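Local coordinates for HTH cro/C1-type domain-containing protein (Pseudomonas aeruginosa, PDB 4O8B) that controls bacterial motility and biofilm formation by modulating the small RNA rsmZ, acting as a transcriptional regulator with a Cro/C1-type helix-turn-helix domain, at the interface of chains A and B. Sequence-based numbering; all coordinates share one arbitrary frame. Chains: chain A/B, Uncharacterized protein.

Contact 1: the interface of chains A and B. Residues chain A 96, 99-101; chain B 81, 85.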
# COMPACT_ATOMS: atom_id res chain seq x y z
N LEU A 96 -7.10 -18.64 -11.21
CA LEU A 96 -6.53 -19.30 -10.03
C LEU A 96 -7.46 -19.18 -8.84
O LEU A 96 -7.74 -20.17 -8.17
CB LEU A 96 -5.17 -18.69 -9.70
CG LEU A 96 -4.09 -18.80 -10.80
CD1 LEU A 96 -2.80 -18.17 -10.29
CD2 LEU A 96 -3.86 -20.26 -11.17
N ALA A 99 -9.91 -21.75 -9.08
CA ALA A 99 -9.51 -23.13 -8.80
C ALA A 99 -9.73 -23.06 -7.30
O ALA A 99 -10.17 -24.01 -6.63
CB ALA A 99 -8.03 -23.32 -9.09
N GLN A 100 -9.40 -21.85 -6.87
CA GLN A 100 -9.51 -21.33 -5.51
C GLN A 100 -8.51 -21.82 -4.49
O GLN A 100 -8.47 -22.99 -4.13
CB GLN A 100 -10.94 -21.57 -5.01
CG GLN A 100 -11.32 -20.70 -3.85
CD GLN A 100 -12.79 -20.80 -3.56
OE1 GLN A 100 -13.28 -20.23 -2.60
NE2 GLN A 100 -13.50 -21.54 -4.41
N GLY A 101 -7.68 -20.88 -4.03
CA GLY A 101 -6.66 -21.20 -3.04
C GLY A 101 -5.58 -20.14 -2.99
O GLY A 101 -5.59 -19.19 -3.79
N LEU B 81 -4.25 -15.70 -2.07
CA LEU B 81 -3.73 -16.87 -2.76
C LEU B 81 -2.91 -17.76 -1.83
O LEU B 81 -2.20 -17.28 -0.96
CB LEU B 81 -2.87 -16.46 -3.96
CG LEU B 81 -3.57 -15.92 -5.21
CD1 LEU B 81 -2.53 -15.68 -6.29
CD2 LEU B 81 -4.62 -16.91 -5.69
N PHE B 85 -0.30 -21.39 -5.07
CA PHE B 85 -0.78 -20.55 -6.16
C PHE B 85 0.04 -19.28 -6.29
O PHE B 85 0.21 -18.74 -7.38
CB PHE B 85 -2.25 -20.18 -5.98
CG PHE B 85 -3.21 -21.27 -6.39
CD1 PHE B 85 -2.84 -22.22 -7.34
CD2 PHE B 85 -4.50 -21.29 -5.87
CE1 PHE B 85 -3.74 -23.19 -7.74
CE2 PHE B 85 -5.41 -22.27 -6.27
CZ PHE B 85 -5.04 -23.21 -7.22
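B:Phe85 lays its ring against the C-terminal end of helix 83-99 of chain A and the residues after it, meeting A:Ala99 and the backbone of A:Gln100 and A:Gly101. The apolar contacts come first. The methyl CB of A:Ala99 lies 3.5 Å from CZ of B:Phe85 at the far end of the ring, and CA of A:Gly101 is 3.6 Å from CD2, so chain A follows one long side of the ring from its end back towards its root. B:Phe85 hides 74 Å² in all.

Contacts with peptide groups make up the rest. The peptide carbon of A:Gln100 and the nitrogen of A:Gly101 lie at the ring edge and in its plane, the latter 3.5 Å from CE2. The carbonyl oxygen of A:Leu96 stands 3.7 Å from the same CE2, but well off the ring plane and just beyond the rim. The torsions of B:Phe85 explain the pose: CG is anti to the carbonyl carbon (chi1 -80°), and a chi2 of -25° turns the ring edge to the passing chain. B:Leu81 lies beside B:Phe85, near A:Gly101.

A:Gln100 departs from helical geometry, with phi +74°, and this turn sends A:Gly101 across to the partner. The site thus appears to fasten the last modelled residues of one chain to the start of the terminal helix of the other, and probably steadies the deposited dimer, if that is the biological one.

Contact 2: the interface of chains A and B. Residues chain A 93-94, 97; chain B 77, 80-81.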
# COMPACT_ATOMS: atom_id res chain seq x y z
N ILE A 93 -5.09 -14.51 -12.75
CA ILE A 93 -5.36 -14.50 -11.32
C ILE A 93 -6.78 -14.99 -11.03
O ILE A 93 -6.99 -15.82 -10.15
CB ILE A 93 -5.18 -13.09 -10.72
CG1 ILE A 93 -3.76 -12.59 -11.01
CG2 ILE A 93 -5.43 -13.12 -9.22
CD1 ILE A 93 -3.52 -11.15 -10.61
N GLU A 94 -7.75 -14.46 -11.78
CA GLU A 94 -9.14 -14.87 -11.61
C GLU A 94 -9.29 -16.37 -11.77
O GLU A 94 -10.00 -17.02 -11.00
CB GLU A 94 -10.04 -14.16 -12.62
CG GLU A 94 -10.54 -12.79 -12.18
CD GLU A 94 -11.09 -12.80 -10.76
OE1 GLU A 94 -11.97 -13.63 -10.47
OE2 GLU A 94 -10.64 -11.96 -9.94
N LEU A 97 -7.94 -17.96 -8.57
CA LEU A 97 -8.85 -17.75 -7.45
C LEU A 97 -10.07 -18.64 -7.62
O LEU A 97 -10.76 -18.97 -6.65
CB LEU A 97 -9.32 -16.29 -7.40
CG LEU A 97 -8.33 -15.19 -7.00
CD1 LEU A 97 -9.01 -13.85 -7.12
CD2 LEU A 97 -7.82 -15.41 -5.58
N LYS B 77 -6.58 -9.83 -4.00
CA LYS B 77 -6.66 -11.13 -4.67
C LYS B 77 -5.38 -11.93 -4.49
O LYS B 77 -5.41 -13.08 -4.05
CB LYS B 77 -6.95 -10.94 -6.16
CG LYS B 77 -8.34 -10.39 -6.45
CD LYS B 77 -8.61 -10.32 -7.94
CE LYS B 77 -9.75 -9.36 -8.24
NZ LYS B 77 -9.82 -9.03 -9.69
N SER B 80 -4.97 -13.31 -1.07
CA SER B 80 -5.84 -14.43 -0.75
C SER B 80 -5.41 -15.72 -1.44
O SER B 80 -6.13 -16.72 -1.39
CB SER B 80 -7.29 -14.09 -1.14
OG SER B 80 -7.35 -13.50 -2.43
N LEU B 81 -4.25 -15.70 -2.07
CA LEU B 81 -3.73 -16.87 -2.76
C LEU B 81 -2.91 -17.76 -1.83
O LEU B 81 -2.20 -17.28 -0.96
CB LEU B 81 -2.87 -16.46 -3.96
CG LEU B 81 -3.57 -15.92 -5.21
CD1 LEU B 81 -2.53 -15.68 -6.29
CD2 LEU B 81 -4.62 -16.91 -5.69
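A:Leu97, helical in backbone (phi -57°), packs against B:Leu81, whose extended backbone follows the end of helix 69-79, so a helix side here faces a helix end and its exit turn. Both chains belong to the Cro/C1-type (XRE) helix-turn-helix family, and this patch uses helix 83-99 of chain A and the end of helix 69-79 of chain B with the loop after it.

A:Leu97 splits its two branches between different partners. CD2 reaches CD2 of B:Leu81 at 3.5 Å, the side chains meeting at about a right angle. CD1 sits 3.6 Å from CG of B:Lys77 and touches its aliphatic stem, again crosswise. A:Ile93 adds a looser contact, its CG2 branch 4.1 Å from CB of the same lysine.

B:Lys77 is extended beyond CG, which carries its amine past the leucine to the carboxylate of A:Glu94. NZ and OE2 are 3.1 Å apart in a salt bridge that is also a hydrogen bond; the amine comes to the anti side of the oxygen, 24° out of the carboxylate plane. The glutamate chain folds at chi2 (-48°), bringing its carboxylate round to the lysine tip rather than straight out from its helix. Lysine methylene groups thus pack on leucine while its charge is met farther along.

Behind the lysine, the hydroxyl OG of B:Ser80 donates to the main-chain O of B:Lys77 at 2.6 Å, tying down the helix end. The same OG lies 3.7 Å from CD2 of A:Leu97.

Contact 3: the interface of chains A and B. Residues chain A 62, 65-66, 71, 75; chain B 60-62, 75.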
# COMPACT_ATOMS: atom_id res chain seq x y z
N ALA A 62 0.89 2.52 -2.45
CA ALA A 62 0.77 1.28 -1.69
C ALA A 62 2.14 0.65 -1.42
O ALA A 62 2.38 0.12 -0.34
CB ALA A 62 -0.12 0.30 -2.45
N TYR A 65 3.92 1.58 1.50
CA TYR A 65 3.22 1.13 2.71
C TYR A 65 3.02 -0.38 2.69
O TYR A 65 2.09 -0.90 3.30
CB TYR A 65 1.86 1.82 2.81
CG TYR A 65 1.92 3.26 3.27
CD1 TYR A 65 2.07 3.57 4.63
CD2 TYR A 65 1.83 4.31 2.36
CE1 TYR A 65 2.12 4.90 5.06
CE2 TYR A 65 1.88 5.64 2.78
CZ TYR A 65 2.03 5.92 4.13
OH TYR A 65 2.09 7.24 4.54
N CYS A 66 3.90 -1.08 1.98
CA CYS A 66 3.83 -2.54 1.87
C CYS A 66 4.95 -3.22 2.66
O CYS A 66 6.03 -3.44 2.13
CB CYS A 66 3.90 -2.96 0.40
SG CYS A 66 4.10 -4.73 0.16
N LEU A 71 4.94 -9.18 -1.42
CA LEU A 71 3.87 -8.41 -2.03
C LEU A 71 4.38 -7.13 -2.68
O LEU A 71 4.04 -6.83 -3.83
CB LEU A 71 2.80 -8.06 -0.98
CG LEU A 71 1.49 -7.51 -1.56
CD1 LEU A 71 0.96 -8.47 -2.62
CD2 LEU A 71 0.47 -7.35 -0.44
N ILE A 75 3.82 -5.68 -6.27
CA ILE A 75 3.11 -4.42 -6.51
C ILE A 75 3.86 -3.54 -7.51
O ILE A 75 3.24 -2.76 -8.24
CB ILE A 75 2.92 -3.62 -5.20
CG1 ILE A 75 2.04 -4.42 -4.24
CG2 ILE A 75 2.30 -2.27 -5.50
CD1 ILE A 75 1.62 -3.64 -3.00
N PRO B 60 -3.78 -6.59 3.63
CA PRO B 60 -2.44 -5.98 3.58
C PRO B 60 -2.52 -4.49 3.85
O PRO B 60 -3.38 -3.80 3.31
CB PRO B 60 -1.98 -6.29 2.16
CG PRO B 60 -2.67 -7.58 1.86
CD PRO B 60 -4.06 -7.33 2.39
N MET B 61 -1.61 -3.99 4.67
CA MET B 61 -1.57 -2.57 4.99
C MET B 61 -1.57 -1.75 3.71
O MET B 61 -2.19 -0.68 3.64
CB MET B 61 -0.32 -2.24 5.81
CG MET B 61 0.03 -0.76 5.83
SD MET B 61 1.55 -0.42 6.73
CE MET B 61 0.93 -0.26 8.39
N ALA B 62 -0.88 -2.26 2.69
CA ALA B 62 -0.78 -1.58 1.41
C ALA B 62 -2.16 -1.29 0.82
O ALA B 62 -2.38 -0.23 0.24
CB ALA B 62 0.03 -2.43 0.44
N ILE B 75 -4.33 -6.40 -5.14
CA ILE B 75 -3.58 -6.60 -3.91
C ILE B 75 -4.33 -7.52 -2.93
O ILE B 75 -3.70 -8.22 -2.14
CB ILE B 75 -3.30 -5.26 -3.19
CG1 ILE B 75 -2.41 -4.38 -4.08
CG2 ILE B 75 -2.63 -5.51 -1.85
CD1 ILE B 75 -1.91 -3.12 -3.39
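B:Ala62 and B:Ile75 face A:Ala62, A:Leu71 and A:Ile75 across the two-fold axis, and B:Ala62 buries 35 Å² under chain A. Its small methyl allows the two backbones to come near each other: CB is 3.6 Å from the main-chain O of A:Ala62 and 4.0 Å from CB of that residue. A:Cys66 adds its CB on another side, 3.9 Å from the B:Ala62 methyl, while its thiol is carried off along the anti direction from the backbone N (chi1 170°). The carbonyl of A:Tyr65 also points at this turn of chain B and lies near the side chain of B:Met61.

B:Ile75, with 30 Å² hidden, meets its own twin. The two CD1 methyls are 3.6 Å apart and the side chains approach at a slant, each CD1 also lying against the opposing alanine methyl. Its other branch, CG2, turns to A:Leu71.

A:Leu71, which hides 25 Å², works through CD2. This methyl lies 3.7 Å from CB of the B:Pro60 ring and 3.9 Å from CG2 of B:Ile75, and the leucine side chain crosses both at about a right angle. With CG anti to the backbone N (chi1 -168°), the leucine reaches between proline and isoleucine.

In the fold, the patch joins the turn around 60-66, which includes the 3-10 helix 63-65, to helix 69-79, where the two subunits meet about their symmetry axis.

Contact 4: the interface of chains A and B. Residues chain A 88-89, 92-93; chain B 88-89, 92-93.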
# COMPACT_ATOMS: atom_id res chain seq x y z
N GLU A 88 -4.09 -9.59 -19.15
CA GLU A 88 -3.70 -11.00 -19.11
C GLU A 88 -3.48 -11.44 -17.68
O GLU A 88 -3.80 -12.57 -17.31
CB GLU A 88 -2.43 -11.21 -19.93
CG GLU A 88 -2.64 -11.85 -21.29
CD GLU A 88 -2.38 -13.35 -21.27
OE1 GLU A 88 -1.34 -13.76 -20.70
OE2 GLU A 88 -3.18 -14.11 -21.85
N LEU A 89 -2.92 -10.55 -16.86
CA LEU A 89 -2.64 -10.85 -15.47
C LEU A 89 -3.94 -11.16 -14.73
O LEU A 89 -4.12 -12.26 -14.19
CB LEU A 89 -1.94 -9.66 -14.81
CG LEU A 89 -1.46 -9.87 -13.37
CD1 LEU A 89 -0.25 -10.80 -13.36
CD2 LEU A 89 -1.09 -8.53 -12.75
N PHE A 92 -5.52 -14.37 -15.53
CA PHE A 92 -4.84 -15.52 -14.95
C PHE A 92 -5.15 -15.64 -13.46
O PHE A 92 -5.44 -16.73 -12.96
CB PHE A 92 -3.33 -15.39 -15.15
CG PHE A 92 -2.55 -16.59 -14.69
CD1 PHE A 92 -2.75 -17.83 -15.29
CD2 PHE A 92 -1.62 -16.48 -13.66
CE1 PHE A 92 -2.02 -18.95 -14.87
CE2 PHE A 92 -0.90 -17.59 -13.24
CZ PHE A 92 -1.10 -18.83 -13.84
N ILE A 93 -5.09 -14.51 -12.75
CA ILE A 93 -5.36 -14.50 -11.32
C ILE A 93 -6.78 -14.99 -11.03
O ILE A 93 -6.99 -15.82 -10.15
CB ILE A 93 -5.18 -13.09 -10.72
CG1 ILE A 93 -3.76 -12.59 -11.01
CG2 ILE A 93 -5.43 -13.12 -9.22
CD1 ILE A 93 -3.52 -11.15 -10.61
N GLU B 88 2.83 -19.82 -8.63
CA GLU B 88 2.39 -19.84 -10.03
C GLU B 88 2.21 -18.42 -10.55
O GLU B 88 2.49 -18.13 -11.71
CB GLU B 88 1.07 -20.61 -10.14
CG GLU B 88 1.20 -22.01 -10.71
CD GLU B 88 0.87 -22.06 -12.19
OE1 GLU B 88 -0.16 -21.47 -12.59
OE2 GLU B 88 1.61 -22.72 -12.95
N LEU B 89 1.72 -17.54 -9.68
CA LEU B 89 1.49 -16.15 -10.04
C LEU B 89 2.81 -15.48 -10.45
O LEU B 89 2.95 -15.02 -11.58
CB LEU B 89 0.87 -15.39 -8.87
CG LEU B 89 0.44 -13.95 -9.14
CD1 LEU B 89 -0.80 -13.93 -10.02
CD2 LEU B 89 0.17 -13.24 -7.82
N PHE B 92 4.21 -16.54 -13.68
CA PHE B 92 3.50 -15.99 -14.82
C PHE B 92 3.87 -14.53 -15.04
O PHE B 92 4.12 -14.11 -16.17
CB PHE B 92 1.99 -16.12 -14.62
CG PHE B 92 1.18 -15.69 -15.81
CD1 PHE B 92 1.29 -16.37 -17.02
CD2 PHE B 92 0.30 -14.62 -15.72
CE1 PHE B 92 0.53 -15.98 -18.13
CE2 PHE B 92 -0.46 -14.22 -16.82
CZ PHE B 92 -0.34 -14.90 -18.03
N ILE B 93 3.89 -13.75 -13.96
CA ILE B 93 4.22 -12.33 -14.04
C ILE B 93 5.63 -12.14 -14.60
O ILE B 93 5.84 -11.31 -15.49
CB ILE B 93 4.13 -11.66 -12.66
CG1 ILE B 93 2.72 -11.85 -12.09
CG2 ILE B 93 4.44 -10.17 -12.79
CD1 ILE B 93 2.57 -11.36 -10.66
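A:Phe92 and B:Phe92 run antiparallel alongside each other at the two-fold axis, where copies of helix 83-99 pair in the deposited dimer, a probable assembly of this Cro/C1-type (XRE) helix-turn-helix regulator. CD2 of A:Phe92 and CD2 of B:Phe92 are 3.4 Å apart. CG of each stands over the outer part of the other ring. The rings are inclined to each other, so they overlap along one side instead of lying face to face. CE2 of A:Phe92 also comes within 3.5 Å of CB of B:Phe92, and the reverse pair matches it. A chi1 of -174° points each ring away from its own main-chain N and across the axis onto the other helix, and each residue hides more than 80 Å² there.

Flanking the ring pair, A:Leu89 packs on B:Ile93, and A:Ile93 on B:Leu89. The CD1 branch of A:Leu89 is 3.4 Å from CG1 of B:Ile93, a tight fit, and 3.9 Å from its CD1; the side chains run slantwise to each other.

Farther out, B:Glu88 and A:Glu88 border the far ends of the rings. Each carboxylate is turned 48° from the plane of the opposite phenylalanine ring, and OE1 of A:Glu88 lies 3.9 Å from CE1 of B:Phe92. A bend at chi2 (-98°) swings the carboxylate towards the ring rim. The main-chain O of A:Glu88 comes near CE2 of B:Phe92, adding backbone on that side.

Contacts 1 and 2 are neighbours, their C-alpha centres about 6 Å apart, and they share B:Leu81, which follows helix 69-79. Contact 4 lies about 9 Å from contact 2, with A:Ile93 in common, and about 11 Å from contact 1; helix 83-99 runs through all three. Contact 3 is set apart, about 15 Å from contact 2, 18 Å from contact 4 and 19 Å from contact 1, but helix 69-79 links it to contact 2. Contacts 1 and 2 recur with the chains exchanged, while contact 4 straddles the axis, so the interface probably holds the two DNA-binding domains at a fixed spacing.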